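Local structure of pyridoxamine 5'-phosphate oxidase-related, FMN-binding protein (Mycobacterium smegmatis, 6ECI) at residues I6-A9 against T10-W13. The protein binds flavin adenine dinucleotide and probably sequesters it, helping to protect mycobacteria against hypoxic and oxidative stress. Residues are numbered along the deposited sequence; the frame is centred on the assembly and turned at random.
Sequences ILSA and TECW
Ser8 and Glu11 close the start of helix 9-16 through one half of a capping box: the backbone N of Ser8, the N-cap residue, donates to Glu11 OE2 at 2.7 Å, with a nearly straight N-H...O angle of 162°. The reciprocal bond, from the amide of Glu11 to Ser8 OG, is not formed; instead Ser8 OG gives its proton to the same oxygen, 2.6 Å from Glu11 OE2. Both donors come to the anti side of the carboxylate, and both stand somewhat out of its plane, the amide more than the hydroxyl. A chi1 of 68° sets OG between the backbone N and C of Ser8, within range of the oxygen that its own amide already holds. Two bonds to one oxygen limit how the carboxylate can turn, and a negative charge at this end of a helix would probably be stabilised by its dipole.

Behind the cap the regular turns begin. Cys12 N bonds to Ser8 O at 3.2 Å, and Trp13 N to Ala9 O at 3.1 Å. Further out, the side chains of Leu7 and Glu11 cross at about a right angle, with Leu7 CD2 3.8 Å from Glu11 OE1. Cys12 SG packs 3.9 Å from Leu7 CB, and the Cys12 side chain touches Ile122 of strand 121-127, where Gly124 pairs with the backbone of Leu7; the helix start is thus laid against the beta sheet, with a bound FAD about 7 Å from the Cys12 side chain. Arg44 touches Ala9, Thr10 and Trp13; Ala9 CB lies 4.4 Å from Trp13 CD1.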
loop_
_atom_site.group_PDB
_atom_site.type_symbol
_atom_site.label_atom_id
_atom_site.label_comp_id
_atom_site.label_asym_id
_atom_site.label_seq_id
_atom_site.Cartn_x
_atom_site.Cartn_y
_atom_site.Cartn_z
ATOM N N ILE B 6 8.527 -18.041 1.978
ATOM C CA ILE B 6 9.047 -17.223 0.888
ATOM C C ILE B 6 8.434 -17.697 -0.421
ATOM O O ILE B 6 8.304 -18.903 -0.665
ATOM C CB ILE B 6 10.584 -17.292 0.840
ATOM C CG1 ILE B 6 11.177 -17.245 2.250
ATOM C CG2 ILE B 6 11.139 -16.161 -0.013
ATOM C CD1 ILE B 6 11.051 -15.901 2.927
ATOM N N LEU B 7 8.050 -16.751 -1.272
ATOM C CA LEU B 7 7.405 -17.063 -2.540
ATOM C C LEU B 7 8.386 -16.902 -3.692
ATOM O O LEU B 7 9.231 -16.000 -3.685
ATOM C CB LEU B 7 6.186 -16.169 -2.769
ATOM C CG LEU B 7 5.048 -16.302 -1.758
ATOM C CD1 LEU B 7 3.917 -15.351 -2.107
ATOM C CD2 LEU B 7 4.551 -17.738 -1.699
ATOM N N SER B 8 8.266 -17.784 -4.679
ATOM C CA SER B 8 9.076 -17.702 -5.882
ATOM C C SER B 8 8.562 -16.588 -6.789
ATOM O O SER B 8 7.500 -16.004 -6.565
ATOM C CB SER B 8 9.065 -19.033 -6.628
ATOM O OG SER B 8 7.779 -19.294 -7.164
ATOM N N ALA B 9 9.332 -16.305 -7.842
ATOM C CA ALA B 9 8.954 -15.239 -8.762
ATOM C C ALA B 9 7.696 -15.597 -9.544
ATOM O O ALA B 9 6.857 -14.728 -9.809
ATOM C CB ALA B 9 10.107 -14.931 -9.715
ATOM N N THR B 10 7.545 -16.871 -9.920
ATOM C CA THR B 10 6.393 -17.264 -10.723
ATOM C C THR B 10 5.097 -17.189 -9.924
ATOM O O THR B 10 4.030 -16.944 -10.499
ATOM C CB THR B 10 6.594 -18.671 -11.295
ATOM O OG1 THR B 10 5.462 -19.031 -12.099
ATOM C CG2 THR B 10 6.764 -19.696 -10.183
ATOM N N GLU B 11 5.166 -17.388 -8.606
ATOM C CA GLU B 11 3.974 -17.227 -7.781
ATOM C C GLU B 11 3.627 -15.754 -7.609
ATOM O O GLU B 11 2.450 -15.379 -7.656
ATOM C CB GLU B 11 4.178 -17.898 -6.422
ATOM C CG GLU B 11 4.600 -19.359 -6.506
ATOM C CD GLU B 11 5.163 -19.891 -5.198
ATOM O OE1 GLU B 11 4.391 -20.459 -4.401
ATOM O OE2 GLU B 11 6.381 -19.744 -4.965
ATOM N N CYS B 12 4.641 -14.903 -7.429
ATOM C CA CYS B 12 4.398 -13.482 -7.200
ATOM C C CYS B 12 3.723 -12.834 -8.404
ATOM O O CYS B 12 2.713 -12.133 -8.260
ATOM C CB CYS B 12 5.712 -12.768 -6.881
ATOM S SG CYS B 12 6.539 -13.304 -5.367
ATOM N N TRP B 13 4.272 -13.051 -9.603
ATOM C CA TRP B 13 3.732 -12.397 -10.790
ATOM C C TRP B 13 2.301 -12.834 -11.073
ATOM O O TRP B 13 1.505 -12.047 -11.599
ATOM C CB TRP B 13 4.624 -12.674 -12.000
ATOM C CG TRP B 13 5.915 -11.919 -11.968
ATOM C CD1 TRP B 13 7.165 -12.437 -11.787
ATOM C CD2 TRP B 13 6.083 -10.506 -12.112
ATOM N NE1 TRP B 13 8.101 -11.432 -11.809
ATOM C CE2 TRP B 13 7.462 -10.237 -12.007
ATOM C CE3 TRP B 13 5.201 -9.442 -12.317
ATOM C CZ2 TRP B 13 7.981 -8.946 -12.104
ATOM C CZ3 TRP B 13 5.717 -8.162 -12.413
ATOM C CH2 TRP B 13 7.094 -7.925 -12.307
#